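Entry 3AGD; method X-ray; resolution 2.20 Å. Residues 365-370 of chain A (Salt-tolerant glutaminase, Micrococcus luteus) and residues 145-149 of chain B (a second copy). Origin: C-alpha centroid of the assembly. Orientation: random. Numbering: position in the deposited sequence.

Chain A (365-370) VYPRWQ
Chain B (145-149) LAGRR

Two copies of the glutaminase meet here where a helix starts in chain A and another ends in chain B. Val365(A) and Tyr366(A) form the lead-in, with phi/psi of -87/-37 and -121/69. Tyr366(A) is the N-cap. The helix follows from Pro367(A) to Gln370(A) at -56/-30, -69/-35, -67/-35 and -68/-52. Tyr366(A) O accepts from Gln370(A) N at 3.2 Å and, in a weak bond, from Trp369(A) N at 2.9 Å. In chain B, Leu145(B) and Ala146(B) end a helix. Gly147(B) is the first residue to leave helical angles, at 89/10, and Arg148(B) is extended at -158/157. The closest CA atoms are those of Tyr366(A) and Arg148(B), 7.1 Å apart. Together the stretches bury 234 Å².

Gly147(B) has the most surface covered, 53 Å²; Tyr366(A) and Arg148(B) follow with 47 Å² each. Gly147(B) CA lies 4.1 Å from Trp369(A) CZ2. A CB would fall 2.6 Å from Trp369(A) CZ2, a clash. The backbone angles would also jam it against the preceding carbonyl, so glycine suits both turn and packing. Gly147(B) O sits 3.4 Å from Tyr366(A) CD2 and 3.5 Å from Arg368(A) NH1, a polar approach without a hydrogen bond. Arg368(A) has chi1 -52° (m), chi2 -168° (t), chi3 -147° and chi4 79°.

Tyr366(A) has chi1 -50° (m) and chi2 83°. Its OH makes van der Waals contact with aliphatic Arg148(B) CD at 3.4 Å. The CA-to-CB bond of Arg148(B) points toward chain A; chi1 is 70° (p), then t, t and 87°. Trp369(A), chi1 -72° (m) and chi2 13°, sets aromatic CZ2 3.5 Å from Ala146(B) O.

No direct hydrogen bond crosses; two waters bridge. Water 1 donates to Val365(A) O (2.6 Å) and Gly147(B) O (2.9 Å). Water 2 accepts from Tyr366(A) OH (3.0 Å) and donates to Ala146(B) O (2.7 Å).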

ATOM      1  N   VAL A 365     -19.681  21.505 -17.900  1.00 52.15           N
ATOM      2  CA  VAL A 365     -18.894  20.461 -18.547  1.00 50.27           C
ATOM      3  C   VAL A 365     -19.156  19.101 -17.910  1.00 50.05           C
ATOM      4  O   VAL A 365     -19.195  18.084 -18.601  1.00 50.96           O
ATOM      5  CB  VAL A 365     -17.379  20.772 -18.466  1.00 48.99           C
ATOM      6  CG1 VAL A 365     -16.573  19.617 -19.041  1.00 49.65           C
ATOM      7  CG2 VAL A 365     -17.073  22.048 -19.229  1.00 47.47           C
ATOM      8  N   TYR A 366     -19.339  19.083 -16.593  1.00 49.02           N
ATOM      9  CA  TYR A 366     -19.595  17.834 -15.884  1.00 48.36           C
ATOM     10  C   TYR A 366     -20.932  17.862 -15.144  1.00 50.58           C
ATOM     11  O   TYR A 366     -20.967  17.878 -13.912  1.00 50.09           O
ATOM     12  CB  TYR A 366     -18.481  17.549 -14.874  1.00 44.65           C
ATOM     13  CG  TYR A 366     -17.075  17.645 -15.418  1.00 45.57           C
ATOM     14  CD1 TYR A 366     -16.424  18.875 -15.516  1.00 47.22           C
ATOM     15  CD2 TYR A 366     -16.376  16.500 -15.799  1.00 46.03           C
ATOM     16  CE1 TYR A 366     -15.107  18.964 -15.972  1.00 47.27           C
ATOM     17  CE2 TYR A 366     -15.061  16.575 -16.258  1.00 47.64           C
ATOM     18  CZ  TYR A 366     -14.433  17.809 -16.339  1.00 48.10           C
ATOM     19  OH  TYR A 366     -13.127  17.880 -16.765  1.00 48.73           O
ATOM     20  N   PRO A 367     -22.053  17.865 -15.884  1.00 52.07           N
ATOM     21  CA  PRO A 367     -23.366  17.890 -15.231  1.00 53.48           C
ATOM     22  C   PRO A 367     -23.579  16.748 -14.230  1.00 53.41           C
ATOM     23  O   PRO A 367     -24.301  16.910 -13.244  1.00 50.84           O
ATOM     24  CB  PRO A 367     -24.342  17.837 -16.413  1.00 52.72           C
ATOM     25  CG  PRO A 367     -23.554  17.132 -17.488  1.00 51.04           C
ATOM     26  CD  PRO A 367     -22.194  17.771 -17.347  1.00 51.30           C
ATOM     27  N   ARG A 368     -22.949  15.602 -14.481  1.00 55.29           N
ATOM     28  CA  ARG A 368     -23.080  14.454 -13.586  1.00 56.72           C
ATOM     29  C   ARG A 368     -22.377  14.735 -12.261  1.00 54.34           C
ATOM     30  O   ARG A 368     -22.831  14.295 -11.204  1.00 52.92           O
ATOM     31  CB  ARG A 368     -22.479  13.197 -14.221  1.00 61.96           C
ATOM     32  CG  ARG A 368     -22.986  12.894 -15.619  1.00 69.59           C
ATOM     33  CD  ARG A 368     -22.577  11.499 -16.070  1.00 77.55           C
ATOM     34  NE  ARG A 368     -22.339  11.447 -17.510  1.00 85.45           N
ATOM     35  CZ  ARG A 368     -21.227  11.876 -18.099  1.00 90.97           C
ATOM     36  NH1 ARG A 368     -20.240  12.385 -17.372  1.00 92.70           N
ATOM     37  NH2 ARG A 368     -21.103  11.809 -19.418  1.00 92.45           N
ATOM     38  N   TRP A 369     -21.268  15.467 -12.328  1.00 53.32           N
ATOM     39  CA  TRP A 369     -20.504  15.820 -11.134  1.00 53.22           C
ATOM     40  C   TRP A 369     -21.319  16.775 -10.266  1.00 57.19           C
ATOM     41  O   TRP A 369     -21.251  16.724  -9.037  1.00 55.64           O
ATOM     42  CB  TRP A 369     -19.171  16.470 -11.527  1.00 47.79           C
ATOM     43  CG  TRP A 369     -18.167  15.510 -12.119  1.00 42.63           C
ATOM     44  CD1 TRP A 369     -18.403  14.231 -12.550  1.00 41.13           C
ATOM     45  CD2 TRP A 369     -16.777  15.764 -12.365  1.00 37.71           C
ATOM     46  NE1 TRP A 369     -17.247  13.677 -13.050  1.00 38.46           N
ATOM     47  CE2 TRP A 369     -16.234  14.594 -12.949  1.00 37.34           C
ATOM     48  CE3 TRP A 369     -15.937  16.866 -12.151  1.00 34.49           C
ATOM     49  CZ2 TRP A 369     -14.886  14.496 -13.323  1.00 35.66           C
ATOM     50  CZ3 TRP A 369     -14.593  16.769 -12.521  1.00 32.20           C
ATOM     51  CH2 TRP A 369     -14.084  15.591 -13.102  1.00 33.73           C
ATOM     52  N   GLN A 370     -22.088  17.645 -10.916  1.00 62.03           N
ATOM     53  CA  GLN A 370     -22.929  18.607 -10.211  1.00 65.12           C
ATOM     54  C   GLN A 370     -24.060  17.875  -9.495  1.00 64.53           C
ATOM     55  O   GLN A 370     -24.271  18.065  -8.298  1.00 64.72           O
ATOM     56  CB  GLN A 370     -23.524  19.616 -11.193  1.00 70.11           C
ATOM     57  CG  GLN A 370     -24.489  20.599 -10.550  1.00 76.76           C
ATOM     58  CD  GLN A 370     -25.256  21.416 -11.571  1.00 82.93           C
ATOM     59  OE1 GLN A 370     -24.668  22.135 -12.378  1.00 84.66           O
ATOM     60  NE2 GLN A 370     -26.580  21.307 -11.540  1.00 85.41           N
TER
ATOM     61  N   LEU B 145     -13.407   7.278 -17.015  1.00 22.65           N
ATOM     62  CA  LEU B 145     -12.674   7.541 -15.780  1.00 21.59           C
ATOM     63  C   LEU B 145     -12.342   9.028 -15.652  1.00 22.94           C
ATOM     64  O   LEU B 145     -12.246   9.551 -14.544  1.00 23.70           O
ATOM     65  CB  LEU B 145     -11.388   6.705 -15.725  1.00 18.86           C
ATOM     66  CG  LEU B 145     -11.546   5.185 -15.876  1.00 19.26           C
ATOM     67  CD1 LEU B 145     -10.248   4.506 -15.478  1.00 21.86           C
ATOM     68  CD2 LEU B 145     -12.681   4.674 -15.003  1.00 14.04           C
ATOM     69  N   ALA B 146     -12.175   9.707 -16.785  1.00 21.71           N
ATOM     70  CA  ALA B 146     -11.872  11.135 -16.773  1.00 22.54           C
ATOM     71  C   ALA B 146     -13.134  11.944 -16.485  1.00 21.79           C
ATOM     72  O   ALA B 146     -13.059  13.074 -16.000  1.00 20.65           O
ATOM     73  CB  ALA B 146     -11.278  11.564 -18.111  1.00 24.26           C
ATOM     74  N   GLY B 147     -14.289  11.363 -16.795  1.00 21.06           N
ATOM     75  CA  GLY B 147     -15.546  12.046 -16.555  1.00 24.19           C
ATOM     76  C   GLY B 147     -16.016  12.924 -17.704  1.00 27.95           C
ATOM     77  O   GLY B 147     -16.958  13.700 -17.547  1.00 27.08           O
ATOM     78  N   ARG B 148     -15.361  12.812 -18.856  1.00 29.16           N
ATOM     79  CA  ARG B 148     -15.733  13.598 -20.029  1.00 28.04           C
ATOM     80  C   ARG B 148     -15.228  12.909 -21.286  1.00 28.76           C
ATOM     81  O   ARG B 148     -14.292  12.115 -21.227  1.00 27.12           O
ATOM     82  CB  ARG B 148     -15.151  15.011 -19.940  1.00 24.95           C
ATOM     83  CG  ARG B 148     -13.642  15.097 -20.100  1.00 25.15           C
ATOM     84  CD  ARG B 148     -13.146  16.531 -19.912  1.00 23.93           C
ATOM     85  NE  ARG B 148     -11.717  16.659 -20.194  1.00 26.41           N
ATOM     86  CZ  ARG B 148     -11.204  16.891 -21.398  1.00 29.30           C
ATOM     87  NH1 ARG B 148      -9.888  16.984 -21.557  1.00 27.75           N
ATOM     88  NH2 ARG B 148     -12.005  17.051 -22.445  1.00 30.96           N
ATOM     89  N   ARG B 149     -15.850  13.206 -22.423  1.00 30.38           N
ATOM     90  CA  ARG B 149     -15.440  12.591 -23.677  1.00 31.40           C
ATOM     91  C   ARG B 149     -14.112  13.162 -24.165  1.00 28.78           C
ATOM     92  O   ARG B 149     -13.981  14.363 -24.395  1.00 29.94           O
ATOM     93  CB  ARG B 149     -16.530  12.769 -24.740  1.00 36.11           C
ATOM     94  CG  ARG B 149     -16.134  12.247 -26.117  1.00 46.71           C
ATOM     95  CD  ARG B 149     -15.254  10.997 -26.021  1.00 56.13           C
ATOM     96  NE  ARG B 149     -15.885   9.822 -26.608  1.00 61.93           N
ATOM     97  CZ  ARG B 149     -16.042   8.661 -25.978  1.00 62.14           C
ATOM     98  NH1 ARG B 149     -15.612   8.506 -24.737  1.00 65.46           N
ATOM     99  NH2 ARG B 149     -16.636   7.652 -26.591  1.00 56.22           N
TER
HETATM  100  O   HOH W   1     -18.647  15.587 -18.977  1.00 37.52           O
HETATM  101  O   HOH W   2     -11.665  15.328 -16.063  1.00 20.94           O